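Local coordinates for protein putative esterase (Bacteroides intestinalis DSM 17393, PDB 5VOL) that acts as a ferulic acid esterase of carbohydrate esterase family 1, probably on arabinoxylan, and carries bound calcium, at residues S19-S24 / Y108-Y113; G52-N57 / G91-E96; L95-Y100 / N180-I185. All blocks are in the same frame, centred on the assembly; numbering follows the deposited sequence.

Overall arrangement
Along the chain the segments come in the order 19-24, 52-57, 91-96, 95-100, 108-113, 180-185. Contact 2 and contact 3 are neighbours, with centres about 9 Å apart, and they share Leu95 and Glu96. Asn98 of contact 3 reaches back to Trp54 and Gly91 of contact 2. Contact 1 lies farther off, its centre about 15 Å from that of contact 3 and about 17 Å from that of contact 2. Tyr108 and Glu109 still pack on Gly99 and Tyr100. All three involve loops of an alpha/beta-hydrolase fold. Contact 1 sets the 19-24 loop on helix 108-123, contact 2 joins the loops after strands 46-50 and 83-87, and contact 3 sets the second of these on helix 182-192. All lie away from the calcium site.

Contact 1 (S19-S24 / Y108-Y113); sequences SKVLNS and YETFFY
Ser19 OG, which lies against the Phe111 ring, is held by two hydrogen bonds. It accepts from Leu22 N at 3.0 Å in an ST motif, with an angle of 147° at the hydrogen. It also bonds to Glu115 OE1, one helical turn beyond Phe111. The other oxygen of that carboxylate bonds to Lys20 N, so one glutamate fastens the loop to the helix twice. OG stands anti to the backbone N of Ser19 (chi1 169°), which sets it 3.4 Å from Phe111 CD1.

Leu22 crosses Phe111 at about a right angle. Its CD1 is 3.7 Å from Phe111 CG. The same methyl reaches Tyr108 CD1 at 4.0 Å, so it touches both rings. Phe111 CD2 sits over the centre of the Tyr108 ring, 3.8 Å above the plane. Tyr108 OH in turn lies at the edge of the Phe111 ring and bonds to Asn88 O. On the more exposed flank, Val21 CG2 meets Thr110 CG2 at 3.9 Å. Thr110 OG1 turns to Asp102 OD2.

The 19-24 loop carries a G1 beta bulge and joins strands 11-19 and 24-32 at one margin of the main sheet. It packs against the side of the first turns of helix 108-123. The side chains of Tyr108 and Phe111 touch Arg26 of strand 24-32, Leu22 touches Trp106 of strand 106-107, and Tyr108 packs on Tyr148 of helix 140-151.

Contact 2 (G52-N57 / G91-E96); sequences GMWETN and GNIHLE. With IPA (isopropyl alcohol), chain T.
Trp54 lies on Ile93, and this contact joins a type II beta turn, Gly52 to Glu55, to the loop after strand 83-87. The turn follows strand 46-50, where alpha/beta hydrolases commonly carry part of the oxyanion hole.

The CB of Trp54 points away from 91-96, but the indole comes back to it, with CG anti to the carbonyl carbon (chi1 -71°). Ile93 CG1 lies over its six-membered ring, 3.7 Å from the centroid and 24° off the ring normal, a CH-pi contact. CG1 stands between the backbone N and the carbonyl carbon of Ile93, which places it against both the Trp54 and the His94 rings. It lies over the centre of the His94 ring. Ile93 CD1 comes within 3.3 Å of Trp54 CZ2. Ile93 CG2 meets Met53 CG at 3.5 Å. Asn92 runs alongside Trp54 and points the same way. Its OD1 accepts from His94 N at 2.8 Å in an Asx turn.

At the end of the turn, Glu55 OE1 accepts from Gly52 N at 2.9 Å, from above the carboxylate plane. OE2 bonds to Trp254 NE1 and weakly to an isopropyl alcohol, probably from the crystallisation liquor. An alanine at Glu55 would probably leave Gly52 N and Trp254 NE1 without these acceptors.

Between the backbones, the CA-H of Trp54 points to Gly91 O, with CA to O 3.4 Å.

Contact 3 (L95-Y100 / N180-I185); sequences LEWNGY and NSKIAI
Trp97 and Lys182 carry the tight part of this contact, with the aliphatic chain of the lysine laid over the indole. The two side chains cross at about a right angle. Lys182 CG sits over the centre of the six-membered ring, 3.7 Å from its centroid and 4° off the normal. This is a CH-pi contact. The chain is extended through chi3 and continues across the ring, so CE comes 3.7 Å from Trp97 NE1. It bends only at chi4 (68°), which sets the position of NZ. Ile185, one turn along helix 182-192, adds its CD1 at 3.7 Å from Trp97 CH2. Trp97 also stacks with Trp106, and both Trp97 and Ile185 touch Met103 of strand 102-103.

The other side is looser. Leu95 is exposed, and its carbonyl O meets only the end of the lysine, 3.7 Å from Lys182 CE. Lys182 NZ is 5.2 Å from the centroid of the five-membered ring of Trp97, too long for more than a weak cation-pi attraction. A water lies between the backbones and accepts from Asn98 N at 3.0 Å. It is also within bonding distance of Lys182 O.

Each segment is braced on its own side. Ser181 is the N-cap of the helix, and its OG accepts from Ala184 N at 3.1 Å. Asn98 ND2 bonds to Glu96 O and to Gly91 O.

No direct hydrogen bond or salt bridge crosses between the segments. The join therefore rests mainly on carbon packing against the indole, with the lysine charge probably contributing little.

Contact 1 (S19-S24 / Y108-Y113)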
loop_
_atom_site.group_PDB
_atom_site.type_symbol
_atom_site.label_atom_id
_atom_site.label_comp_id
_atom_site.label_asym_id
_atom_site.label_seq_id
_atom_site.Cartn_x
_atom_site.Cartn_y
_atom_site.Cartn_z
ATOM N N SER C 19 33.605 24.012 -10.415
ATOM C CA SER C 19 34.557 22.943 -10.132
ATOM C C SER C 19 35.893 23.170 -10.845
ATOM O O SER C 19 35.932 23.266 -12.075
ATOM C CB SER C 19 33.981 21.596 -10.553
ATOM O OG SER C 19 34.967 20.575 -10.521
ATOM N N LYS C 20 36.973 23.231 -10.066
ATOM C CA LYS C 20 38.331 23.310 -10.594
ATOM C C LYS C 20 38.750 21.960 -11.157
ATOM O O LYS C 20 39.435 21.895 -12.177
ATOM C CB LYS C 20 39.321 23.747 -9.508
ATOM C CG LYS C 20 39.224 25.202 -9.088
ATOM C CD LYS C 20 40.062 25.437 -7.834
ATOM C CE LYS C 20 39.909 26.846 -7.276
ATOM N NZ LYS C 20 40.686 27.850 -8.058
ATOM N N VAL C 21 38.348 20.884 -10.482
ATOM C CA VAL C 21 38.605 19.532 -10.980
ATOM C C VAL C 21 38.061 19.304 -12.402
ATOM O O VAL C 21 38.710 18.656 -13.231
ATOM C CB VAL C 21 37.989 18.464 -10.050
ATOM C CG1 VAL C 21 38.065 17.098 -10.699
ATOM C CG2 VAL C 21 38.686 18.466 -8.709
ATOM N N LEU C 22 36.874 19.838 -12.681
ATOM C CA LEU C 22 36.198 19.609 -13.959
ATOM C C LEU C 22 36.332 20.785 -14.914
ATOM O O LEU C 22 35.999 20.668 -16.090
ATOM C CB LEU C 22 34.700 19.331 -13.746
ATOM C CG LEU C 22 34.349 18.136 -12.869
ATOM C CD1 LEU C 22 32.818 18.107 -12.638
ATOM C CD2 LEU C 22 34.831 16.868 -13.548
ATOM N N ASN C 23 36.790 21.918 -14.387
ATOM C CA ASN C 23 36.768 23.187 -15.108
ATOM C C ASN C 23 35.372 23.489 -15.652
ATOM O O ASN C 23 35.190 23.773 -16.844
ATOM C CB ASN C 23 37.784 23.199 -16.254
ATOM C CG ASN C 23 37.967 24.589 -16.831
ATOM O OD1 ASN C 23 37.859 25.577 -16.108
ATOM N ND2 ASN C 23 38.207 24.675 -18.135
ATOM N N SER C 24 34.383 23.446 -14.766
ATOM C CA SER C 24 33.000 23.540 -15.200
ATOM C C SER C 24 32.109 24.032 -14.060
ATOM O O SER C 24 32.280 23.621 -12.914
ATOM C CB SER C 24 32.534 22.171 -15.714
ATOM O OG SER C 24 31.167 22.171 -16.103
ATOM N N TYR C 108 34.559 13.165 -12.292
ATOM C CA TYR C 108 33.362 13.604 -11.580
ATOM C C TYR C 108 33.388 13.158 -10.127
ATOM O O TYR C 108 32.973 13.896 -9.235
ATOM C CB TYR C 108 32.089 13.095 -12.277
ATOM C CG TYR C 108 30.841 13.801 -11.791
ATOM C CD1 TYR C 108 30.408 14.976 -12.385
ATOM C CD2 TYR C 108 30.117 13.307 -10.707
ATOM C CE1 TYR C 108 29.272 15.627 -11.938
ATOM C CE2 TYR C 108 28.985 13.955 -10.248
ATOM C CZ TYR C 108 28.565 15.110 -10.866
ATOM O OH TYR C 108 27.438 15.757 -10.414
ATOM N N GLU C 109 33.888 11.960 -9.871
ATOM C CA GLU C 109 33.903 11.461 -8.503
ATOM C C GLU C 109 34.832 12.319 -7.640
ATOM O O GLU C 109 34.531 12.636 -6.475
ATOM C CB GLU C 109 34.330 9.993 -8.472
ATOM C CG GLU C 109 34.165 9.308 -7.107
ATOM C CD GLU C 109 34.248 7.796 -7.203
ATOM O OE1 GLU C 109 33.818 7.253 -8.238
ATOM O OE2 GLU C 109 34.748 7.144 -6.254
ATOM N N THR C 110 35.965 12.719 -8.215
ATOM C CA THR C 110 36.898 13.554 -7.481
ATOM C C THR C 110 36.239 14.896 -7.191
ATOM O O THR C 110 36.404 15.455 -6.108
ATOM C CB THR C 110 38.231 13.765 -8.271
ATOM O OG1 THR C 110 38.894 12.506 -8.421
ATOM C CG2 THR C 110 39.137 14.726 -7.535
ATOM N N PHE C 111 35.472 15.399 -8.158
ATOM C CA PHE C 111 34.688 16.614 -7.940
ATOM C C PHE C 111 33.682 16.396 -6.797
ATOM O O PHE C 111 33.514 17.247 -5.923
ATOM C CB PHE C 111 33.946 17.026 -9.217
ATOM C CG PHE C 111 32.646 17.757 -8.957
ATOM C CD1 PHE C 111 32.648 19.059 -8.487
ATOM C CD2 PHE C 111 31.427 17.129 -9.175
ATOM C CE1 PHE C 111 31.463 19.727 -8.244
ATOM C CE2 PHE C 111 30.239 17.789 -8.955
ATOM C CZ PHE C 111 30.247 19.085 -8.475
ATOM N N PHE C 112 33.006 15.252 -6.826
ATOM C CA PHE C 112 31.953 14.969 -5.843
ATOM C C PHE C 112 32.513 14.985 -4.416
ATOM O O PHE C 112 32.000 15.679 -3.540
ATOM C CB PHE C 112 31.294 13.619 -6.135
ATOM C CG PHE C 112 30.138 13.308 -5.221
ATOM C CD1 PHE C 112 30.354 12.681 -4.003
ATOM C CD2 PHE C 112 28.847 13.673 -5.572
ATOM C CE1 PHE C 112 29.283 12.396 -3.141
ATOM C CE2 PHE C 112 27.768 13.403 -4.722
ATOM C CZ PHE C 112 27.990 12.766 -3.505
ATOM N N TYR C 113 33.581 14.232 -4.197
ATOM C CA TYR C 113 34.140 14.051 -2.853
ATOM C C TYR C 113 35.084 15.135 -2.347
ATOM O O TYR C 113 35.202 15.305 -1.128
ATOM C CB TYR C 113 34.865 12.712 -2.774
ATOM C CG TYR C 113 33.866 11.605 -2.758
ATOM C CD1 TYR C 113 33.140 11.322 -1.600
ATOM C CD2 TYR C 113 33.591 10.884 -3.904
ATOM C CE1 TYR C 113 32.180 10.321 -1.587
ATOM C CE2 TYR C 113 32.636 9.888 -3.901
ATOM C CZ TYR C 113 31.936 9.612 -2.741
ATOM O OH TYR C 113 30.990 8.619 -2.750
#

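Contact 2 (G52-N57 / G91-E96)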
loop_
_atom_site.group_PDB
_atom_site.type_symbol
_atom_site.label_atom_id
_atom_site.label_comp_id
_atom_site.label_asym_id
_atom_site.label_seq_id
_atom_site.Cartn_x
_atom_site.Cartn_y
_atom_site.Cartn_z
ATOM N N GLY C 52 19.197 10.242 -13.554
ATOM C CA GLY C 52 19.564 9.237 -14.534
ATOM C C GLY C 52 20.266 9.834 -15.744
ATOM O O GLY C 52 20.432 11.050 -15.834
ATOM N N MET C 53 20.666 8.976 -16.674
ATOM C CA MET C 53 21.281 9.435 -17.928
ATOM C C MET C 53 20.321 10.342 -18.707
ATOM O O MET C 53 19.101 10.175 -18.617
ATOM C CB MET C 53 21.695 8.236 -18.778
ATOM C CG MET C 53 22.643 8.580 -19.939
ATOM S SD MET C 53 23.140 7.093 -20.837
ATOM C CE MET C 53 21.644 6.733 -21.748
ATOM N N TRP C 54 20.879 11.306 -19.439
ATOM C CA TRP C 54 20.124 12.301 -20.213
ATOM C C TRP C 54 19.524 13.413 -19.354
ATOM O O TRP C 54 19.205 14.487 -19.862
ATOM C CB TRP C 54 18.983 11.653 -20.997
ATOM C CG TRP C 54 19.340 10.800 -22.166
ATOM C CD1 TRP C 54 19.472 9.433 -22.183
ATOM C CD2 TRP C 54 19.534 11.239 -23.526
ATOM N NE1 TRP C 54 19.756 9.004 -23.465
ATOM C CE2 TRP C 54 19.800 10.091 -24.303
ATOM C CE3 TRP C 54 19.520 12.491 -24.152
ATOM C CZ2 TRP C 54 20.053 10.161 -25.680
ATOM C CZ3 TRP C 54 19.769 12.559 -25.515
ATOM C CH2 TRP C 54 20.033 11.401 -26.264
ATOM N N GLU C 55 19.344 13.148 -18.062
ATOM C CA GLU C 55 18.693 14.095 -17.156
ATOM C C GLU C 55 19.674 15.104 -16.558
ATOM O O GLU C 55 20.880 14.927 -16.643
ATOM C CB GLU C 55 17.974 13.325 -16.023
ATOM C CG GLU C 55 16.840 12.443 -16.544
ATOM C CD GLU C 55 16.152 11.609 -15.461
ATOM O OE1 GLU C 55 16.723 11.415 -14.359
ATOM O OE2 GLU C 55 15.033 11.135 -15.728
ATOM N N THR C 56 19.143 16.161 -15.957
ATOM C CA THR C 56 19.955 17.092 -15.197
ATOM C C THR C 56 19.377 17.269 -13.781
ATOM O O THR C 56 18.363 16.652 -13.431
ATOM C CB THR C 56 20.067 18.455 -15.925
ATOM O OG1 THR C 56 18.768 19.003 -16.145
ATOM C CG2 THR C 56 20.742 18.271 -17.289
ATOM N N ASN C 57 20.017 18.125 -12.988
ATOM C CA ASN C 57 19.756 18.222 -11.545
ATOM C C ASN C 57 18.316 18.516 -11.101
ATOM O O ASN C 57 17.929 18.083 -10.024
ATOM C CB ASN C 57 20.687 19.282 -10.924
ATOM C CG ASN C 57 20.684 20.585 -11.699
ATOM O OD1 ASN C 57 21.204 20.654 -12.820
ATOM N ND2 ASN C 57 20.092 21.627 -11.118
ATOM N N GLY C 91 22.738 15.594 -18.937
ATOM C CA GLY C 91 22.423 16.395 -20.104
ATOM C C GLY C 91 22.427 15.526 -21.355
ATOM O O GLY C 91 22.601 14.310 -21.265
ATOM N N ASN C 92 22.230 16.143 -22.520
ATOM C CA ASN C 92 22.279 15.427 -23.803
ATOM C C ASN C 92 23.555 14.593 -23.929
ATOM O O ASN C 92 24.659 15.115 -23.836
ATOM C CB ASN C 92 22.170 16.423 -24.966
ATOM C CG ASN C 92 22.052 15.736 -26.327
ATOM O OD1 ASN C 92 22.859 14.877 -26.682
ATOM N ND2 ASN C 92 21.040 16.119 -27.091
ATOM N N ILE C 93 23.407 13.292 -24.134
ATOM C CA ILE C 93 24.557 12.402 -24.044
ATOM C C ILE C 93 25.540 12.592 -25.199
ATOM O O ILE C 93 26.676 12.127 -25.128
ATOM C CB ILE C 93 24.126 10.920 -23.995
ATOM C CG1 ILE C 93 23.347 10.542 -25.255
ATOM C CG2 ILE C 93 23.303 10.639 -22.723
ATOM C CD1 ILE C 93 23.098 9.057 -25.396
ATOM N N HIS C 94 25.111 13.275 -26.256
ATOM C CA HIS C 94 26.004 13.516 -27.390
ATOM C C HIS C 94 26.783 14.816 -27.211
ATOM O O HIS C 94 27.777 15.042 -27.890
ATOM C CB HIS C 94 25.214 13.537 -28.707
ATOM C CG HIS C 94 24.367 12.319 -28.921
ATOM N ND1 HIS C 94 24.904 11.068 -29.137
ATOM C CD2 HIS C 94 23.021 12.157 -28.931
ATOM C CE1 HIS C 94 23.926 10.188 -29.274
ATOM N NE2 HIS C 94 22.774 10.823 -29.153
ATOM N N LEU C 95 26.341 15.660 -26.283
ATOM C CA LEU C 95 26.965 16.962 -26.069
ATOM C C LEU C 95 27.644 17.067 -24.712
ATOM O O LEU C 95 28.693 17.699 -24.593
ATOM C CB LEU C 95 25.931 18.089 -26.181
ATOM C CG LEU C 95 25.037 18.207 -27.416
ATOM C CD1 LEU C 95 24.220 19.489 -27.337
ATOM C CD2 LEU C 95 25.854 18.181 -28.672
ATOM N N GLU C 96 27.020 16.465 -23.695
ATOM C CA GLU C 96 27.402 16.671 -22.296
ATOM C C GLU C 96 27.913 15.396 -21.623
ATOM O O GLU C 96 27.476 14.294 -21.936
ATOM C CB GLU C 96 26.207 17.210 -21.491
ATOM C CG GLU C 96 25.562 18.451 -22.068
ATOM C CD GLU C 96 26.519 19.636 -22.126
ATOM O OE1 GLU C 96 27.505 19.657 -21.359
ATOM O OE2 GLU C 96 26.279 20.547 -22.941
HETATM C C1 IPA T . 16.851 7.769 -18.968
HETATM C C2 IPA T . 15.689 8.411 -18.211
HETATM C C3 IPA T . 14.328 7.845 -18.630
HETATM O O2 IPA T . 15.911 8.224 -16.821
#

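Contact 3 (L95-Y100 / N180-I185)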
loop_
_atom_site.group_PDB
_atom_site.type_symbol
_atom_site.label_atom_id
_atom_site.label_comp_id
_atom_site.label_asym_id
_atom_site.label_seq_id
_atom_site.Cartn_x
_atom_site.Cartn_y
_atom_site.Cartn_z
ATOM N N LEU C 95 26.341 15.660 -26.283
ATOM C CA LEU C 95 26.965 16.962 -26.069
ATOM C C LEU C 95 27.644 17.067 -24.712
ATOM O O LEU C 95 28.693 17.699 -24.593
ATOM C CB LEU C 95 25.931 18.089 -26.181
ATOM C CG LEU C 95 25.037 18.207 -27.416
ATOM C CD1 LEU C 95 24.220 19.489 -27.337
ATOM C CD2 LEU C 95 25.854 18.181 -28.672
ATOM N N GLU C 96 27.020 16.465 -23.695
ATOM C CA GLU C 96 27.402 16.671 -22.296
ATOM C C GLU C 96 27.913 15.396 -21.623
ATOM O O GLU C 96 27.476 14.294 -21.936
ATOM C CB GLU C 96 26.207 17.210 -21.491
ATOM C CG GLU C 96 25.562 18.451 -22.068
ATOM C CD GLU C 96 26.519 19.636 -22.126
ATOM O OE1 GLU C 96 27.505 19.657 -21.359
ATOM O OE2 GLU C 96 26.279 20.547 -22.941
ATOM N N TRP C 97 28.820 15.562 -20.676
ATOM C CA TRP C 97 29.299 14.443 -19.885
ATOM C C TRP C 97 28.205 13.866 -18.981
ATOM O O TRP C 97 27.635 14.583 -18.157
ATOM C CB TRP C 97 30.467 14.874 -19.025
ATOM C CG TRP C 97 31.749 15.095 -19.771
ATOM C CD1 TRP C 97 32.291 16.291 -20.134
ATOM C CD2 TRP C 97 32.657 14.088 -20.216
ATOM N NE1 TRP C 97 33.485 16.089 -20.785
ATOM C CE2 TRP C 97 33.734 14.744 -20.844
ATOM C CE3 TRP C 97 32.665 12.693 -20.146
ATOM C CZ2 TRP C 97 34.810 14.055 -21.391
ATOM C CZ3 TRP C 97 33.730 12.008 -20.696
ATOM C CH2 TRP C 97 34.790 12.689 -21.309
ATOM N N ASN C 98 27.938 12.575 -19.137
ATOM C CA ASN C 98 27.048 11.832 -18.239
ATOM C C ASN C 98 27.849 10.866 -17.374
ATOM O O ASN C 98 28.738 10.182 -17.873
ATOM C CB ASN C 98 26.002 11.056 -19.042
ATOM C CG ASN C 98 24.833 11.915 -19.466
ATOM O OD1 ASN C 98 23.713 11.743 -18.973
ATOM N ND2 ASN C 98 25.076 12.839 -20.393
ATOM N N GLY C 99 27.556 10.797 -16.080
ATOM C CA GLY C 99 28.204 9.781 -15.267
ATOM C C GLY C 99 28.753 10.261 -13.944
ATOM O O GLY C 99 28.909 11.462 -13.739
ATOM N N TYR C 100 29.069 9.313 -13.059
ATOM C CA TYR C 100 29.388 9.616 -11.659
ATOM C C TYR C 100 30.805 9.222 -11.258
ATOM O O TYR C 100 31.285 9.637 -10.209
ATOM C CB TYR C 100 28.358 8.925 -10.717
ATOM C CG TYR C 100 26.989 9.538 -10.886
ATOM C CD1 TYR C 100 26.714 10.786 -10.353
ATOM C CD2 TYR C 100 26.003 8.910 -11.642
ATOM C CE1 TYR C 100 25.488 11.390 -10.543
ATOM C CE2 TYR C 100 24.767 9.503 -11.835
ATOM C CZ TYR C 100 24.520 10.749 -11.274
ATOM O OH TYR C 100 23.312 11.385 -11.445
ATOM N N ASN C 180 36.165 7.560 -28.603
ATOM C CA ASN C 180 36.449 8.881 -28.050
ATOM C C ASN C 180 35.184 9.677 -27.722
ATOM O O ASN C 180 35.268 10.822 -27.267
ATOM C CB ASN C 180 37.336 9.675 -29.025
ATOM C CG ASN C 180 38.768 9.165 -29.052
ATOM O OD1 ASN C 180 39.336 8.836 -28.017
ATOM N ND2 ASN C 180 39.354 9.097 -30.238
ATOM N N SER C 181 34.015 9.077 -27.954
ATOM C CA SER C 181 32.744 9.719 -27.616
ATOM C C SER C 181 32.484 9.642 -26.112
ATOM O O SER C 181 32.893 8.689 -25.456
ATOM C CB SER C 181 31.577 9.073 -28.374
ATOM O OG SER C 181 31.329 7.754 -27.912
ATOM N N LYS C 182 31.794 10.637 -25.573
ATOM C CA LYS C 182 31.497 10.636 -24.145
ATOM C C LYS C 182 30.622 9.438 -23.766
ATOM O O LYS C 182 30.778 8.883 -22.689
ATOM C CB LYS C 182 30.831 11.951 -23.737
ATOM C CG LYS C 182 31.735 13.180 -23.926
ATOM C CD LYS C 182 30.966 14.462 -23.691
ATOM C CE LYS C 182 31.807 15.691 -24.052
ATOM N NZ LYS C 182 32.058 15.758 -25.525
ATOM N N ILE C 183 29.739 9.009 -24.663
ATOM C CA ILE C 183 28.850 7.882 -24.343
ATOM C C ILE C 183 29.658 6.584 -24.264
ATOM O O ILE C 183 29.461 5.779 -23.346
ATOM C CB ILE C 183 27.677 7.750 -25.354
ATOM C CG1 ILE C 183 26.657 6.707 -24.876
ATOM C CG2 ILE C 183 28.178 7.388 -26.763
ATOM C CD1 ILE C 183 26.129 6.960 -23.471
ATOM N N ALA C 184 30.618 6.412 -25.174
ATOM C CA ALA C 184 31.536 5.266 -25.118
ATOM C C ALA C 184 32.381 5.280 -23.863
ATOM O O ALA C 184 32.680 4.235 -23.299
ATOM C CB ALA C 184 32.458 5.237 -26.352
ATOM N N ILE C 185 32.798 6.465 -23.441
ATOM C CA ILE C 185 33.626 6.581 -22.260
ATOM C C ILE C 185 32.800 6.178 -21.018
ATOM O O ILE C 185 33.275 5.450 -20.143
ATOM C CB ILE C 185 34.181 8.009 -22.118
ATOM C CG1 ILE C 185 35.110 8.328 -23.318
ATOM C CG2 ILE C 185 34.934 8.154 -20.832
ATOM C CD1 ILE C 185 35.652 9.755 -23.359
HETATM O O HOH W 1 29.617 10.582 -20.556
#